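Local atomic coordinates of SusD homolog (Bacteroides thetaiotaomicron VPI-5482, PDB entry 3IHV), a protein that probably binds glycans at the cell surface as an outer-membrane member of the SusD family. Residues 247-252 and 369-374. Residues are numbered along the deposited sequence; the frame is centred on the assembly and turned at random.
Sequences KNTCNG and AKWDIQ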
ATOM      1  N   LYS A 247       3.230  16.175  -3.973  1.00  7.23           N
ATOM      2  CA  LYS A 247       3.726  16.854  -5.167  1.00  7.91           C
ATOM      3  C   LYS A 247       4.569  15.868  -5.974  1.00  7.52           C
ATOM      4  O   LYS A 247       4.371  15.707  -7.179  1.00  8.14           O
ATOM      5  CB  LYS A 247       4.592  18.091  -4.836  1.00  8.67           C
ATOM      6  CG  LYS A 247       3.834  19.206  -4.135  1.00 13.01           C
ATOM      7  CD  LYS A 247       4.714  20.431  -3.862  1.00 17.24           C
ATOM      8  CE  LYS A 247       3.968  21.543  -3.124  1.00 19.25           C
ATOM      9  NZ  LYS A 247       4.831  22.817  -2.915  1.00 22.03           N
ATOM     10  N   ASN A 248       5.499  15.185  -5.309  1.00  6.64           N
ATOM     11  CA  ASN A 248       6.396  14.277  -6.008  1.00  6.72           C
ATOM     12  C   ASN A 248       5.692  13.105  -6.679  1.00  6.15           C
ATOM     13  O   ASN A 248       5.882  12.846  -7.874  1.00  7.05           O
ATOM     14  CB  ASN A 248       7.453  13.695  -5.042  1.00  6.10           C
ATOM     15  CG  ASN A 248       8.485  14.698  -4.604  1.00  6.80           C
ATOM     16  OD1 ASN A 248       8.577  15.814  -5.131  1.00  8.87           O
ATOM     17  ND2 ASN A 248       9.340  14.266  -3.675  1.00  7.77           N
ATOM     18  N   THR A 249       4.863  12.407  -5.917  1.00  7.27           N
ATOM     19  CA  THR A 249       4.217  11.202  -6.440  1.00  7.15           C
ATOM     20  C   THR A 249       3.213  11.500  -7.576  1.00  7.70           C
ATOM     21  O   THR A 249       3.019  10.669  -8.458  1.00  7.78           O
ATOM     22  CB  THR A 249       3.606  10.365  -5.296  1.00  7.90           C
ATOM     23  OG1 THR A 249       3.577   8.975  -5.676  1.00  6.92           O
ATOM     24  CG2 THR A 249       2.203  10.876  -4.937  1.00  7.40           C
ATOM     25  N   CYS A 250       2.625  12.699  -7.567  1.00  8.30           N
ATOM     26  CA  CYS A 250       1.677  13.109  -8.608  1.00  9.34           C
ATOM     27  C   CYS A 250       2.386  13.650  -9.834  1.00 10.57           C
ATOM     28  O   CYS A 250       1.738  13.858 -10.853  1.00 12.87           O
ATOM     29  CB  CYS A 250       0.718  14.196  -8.101  1.00  8.79           C
ATOM     30  SG  CYS A 250      -0.465  13.585  -6.879  1.00  9.22           S
ATOM     31  N   ASN A 251       3.693  13.922  -9.742  1.00  9.88           N
ATOM     32  CA  ASN A 251       4.440  14.427 -10.879  1.00 10.69           C
ATOM     33  C   ASN A 251       5.594  13.583 -11.364  1.00 12.16           C
ATOM     34  O   ASN A 251       6.494  14.109 -12.044  1.00 14.98           O
ATOM     35  CB  ASN A 251       4.906  15.828 -10.570  1.00 10.62           C
ATOM     36  CG  ASN A 251       3.780  16.786 -10.607  1.00 10.51           C
ATOM     37  OD1 ASN A 251       3.285  17.125 -11.694  1.00  9.52           O
ATOM     38  ND2 ASN A 251       3.319  17.194  -9.445  1.00  8.03           N
ATOM     39  N   GLY A 252       5.597  12.304 -11.012  1.00 12.02           N
ATOM     40  CA  GLY A 252       6.620  11.392 -11.485  1.00 12.25           C
ATOM     41  C   GLY A 252       8.017  11.777 -11.063  1.00 11.47           C
ATOM     42  O   GLY A 252       8.952  11.605 -11.828  1.00 11.97           O
ATOM     43  N   ALA A 369      -7.018  13.586   0.011  1.00  6.54           N
ATOM     44  CA  ALA A 369      -6.514  14.738  -0.739  1.00  6.51           C
ATOM     45  C   ALA A 369      -5.079  14.506  -1.211  1.00  6.29           C
ATOM     46  O   ALA A 369      -4.508  15.331  -1.905  1.00  7.06           O
ATOM     47  CB  ALA A 369      -6.573  15.997   0.104  1.00  6.39           C
ATOM     48  N   LYS A 370      -4.486  13.371  -0.838  1.00  7.63           N
ATOM     49  CA  LYS A 370      -3.098  13.058  -1.199  1.00  6.58           C
ATOM     50  C   LYS A 370      -2.865  12.983  -2.704  1.00  7.15           C
ATOM     51  O   LYS A 370      -1.765  13.265  -3.171  1.00  6.35           O
ATOM     52  CB  LYS A 370      -2.692  11.745  -0.562  1.00  7.51           C
ATOM     53  CG  LYS A 370      -2.595  11.863   0.940  1.00  5.61           C
ATOM     54  CD  LYS A 370      -2.198  10.570   1.628  1.00  5.84           C
ATOM     55  CE  LYS A 370      -1.818  10.844   3.092  1.00  6.73           C
ATOM     56  NZ  LYS A 370      -1.426   9.648   3.943  1.00  4.32           N
ATOM     57  N   TRP A 371      -3.889  12.546  -3.432  1.00  6.30           N
ATOM     58  CA  TRP A 371      -3.793  12.380  -4.882  1.00  7.30           C
ATOM     59  C   TRP A 371      -4.728  13.337  -5.636  1.00  7.90           C
ATOM     60  O   TRP A 371      -5.341  12.982  -6.639  1.00  7.93           O
ATOM     61  CB  TRP A 371      -3.926  10.893  -5.287  1.00  7.63           C
ATOM     62  CG  TRP A 371      -2.974  10.056  -4.477  1.00  5.39           C
ATOM     63  CD1 TRP A 371      -1.638   9.885  -4.712  1.00  5.76           C
ATOM     64  CD2 TRP A 371      -3.253   9.379  -3.232  1.00  5.99           C
ATOM     65  NE1 TRP A 371      -1.068   9.140  -3.696  1.00  7.02           N
ATOM     66  CE2 TRP A 371      -2.043   8.782  -2.806  1.00  7.37           C
ATOM     67  CE3 TRP A 371      -4.420   9.136  -2.498  1.00  5.18           C
ATOM     68  CZ2 TRP A 371      -1.946   8.027  -1.632  1.00  6.04           C
ATOM     69  CZ3 TRP A 371      -4.331   8.384  -1.320  1.00  6.13           C
ATOM     70  CH2 TRP A 371      -3.095   7.818  -0.917  1.00  8.77           C
ATOM     71  N   ASP A 372      -4.767  14.582  -5.149  1.00  7.85           N
ATOM     72  CA  ASP A 372      -5.493  15.648  -5.786  1.00  7.44           C
ATOM     73  C   ASP A 372      -4.760  16.116  -7.072  1.00  8.20           C
ATOM     74  O   ASP A 372      -3.819  16.938  -7.040  1.00  7.97           O
ATOM     75  CB  ASP A 372      -5.663  16.789  -4.806  1.00  8.74           C
ATOM     76  CG  ASP A 372      -6.482  17.908  -5.368  1.00  9.28           C
ATOM     77  OD1 ASP A 372      -6.571  18.030  -6.628  1.00  8.86           O
ATOM     78  OD2 ASP A 372      -6.980  18.686  -4.554  1.00  9.76           O
ATOM     79  N   ILE A 373      -5.190  15.557  -8.193  1.00  7.46           N
ATOM     80  CA  ILE A 373      -4.587  15.864  -9.490  1.00  7.26           C
ATOM     81  C   ILE A 373      -4.670  17.379  -9.844  1.00  7.61           C
ATOM     82  O   ILE A 373      -3.687  17.955 -10.290  1.00  6.90           O
ATOM     83  CB  ILE A 373      -5.193  14.973 -10.606  1.00  7.33           C
ATOM     84  CG1 ILE A 373      -4.771  13.520 -10.398  1.00  8.07           C
ATOM     85  CG2 ILE A 373      -4.780  15.475 -11.981  1.00  8.13           C
ATOM     86  CD1 ILE A 373      -5.402  12.519 -11.386  1.00  6.12           C
ATOM     87  N   GLN A 374      -5.840  17.991  -9.652  1.00  6.65           N
ATOM     88  CA  GLN A 374      -6.028  19.391  -9.970  1.00  8.67           C
ATOM     89  C   GLN A 374      -5.048  20.249  -9.170  1.00  8.64           C
ATOM     90  O   GLN A 374      -4.471  21.184  -9.693  1.00  9.59           O
ATOM     91  CB  GLN A 374      -7.454  19.790  -9.650  1.00  8.66           C
ATOM     92  CG  GLN A 374      -7.776  21.250  -9.806  1.00  9.54           C
ATOM     93  CD  GLN A 374      -7.801  21.722 -11.246  1.00 12.38           C
ATOM     94  OE1 GLN A 374      -8.132  20.967 -12.185  1.00 11.30           O
ATOM     95  NE2 GLN A 374      -7.530  22.995 -11.421  1.00 17.62           N
TER
HETATM   96  O   HOH W   1       1.425   7.723  -4.202  1.00  6.24           O
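T249 and C250, on helix 242-250, pack against the indole of W371. The methyl CG2 of T249 lies 3.9 Å from NE1 of W371 and 4.0 Å from its CD1, so it touches the pyrrole end of the ring. C250 approaches the same end obliquely, its SG 4.4 Å from CD1 of W371. This is a Cys sulfur-aromatic contact. The sulfur also lies against the backbone of the turn, 3.9 Å from O of K370.

At chi1 -152° the hydroxyl of T249 lies across from the backbone N, which leaves CG2 to face the indole. The other branch, OG1, meets an ordered water. That water donates to OG1 of T249 and accepts from NE1 of W371, both at 2.9 Å. It thus satisfies the indole N-H, while E262 also bonds the threonine hydroxyl.

In the fold, the contact joins helix 242-250 to a type I turn, A369 to D372, between strand 367-368 and helix 373-376. The backbone of T249 bonds to N391, a ligand of a sodium ion about 7 Å from the T249 side chain. D372 is the N-cap of helix 373-376, its OD1 bonded to N of K375. CB of K370 sits 3.5 Å above the W371 ring, over its centre. The amine of K370 leads away to a salt bridge with E466.

The four touching residues are buried. The looser side lies around N251 and I373, both partly exposed. Here N251 folds back, its ND2 bonded to O of K247 at 2.9 Å and also to O of Y376.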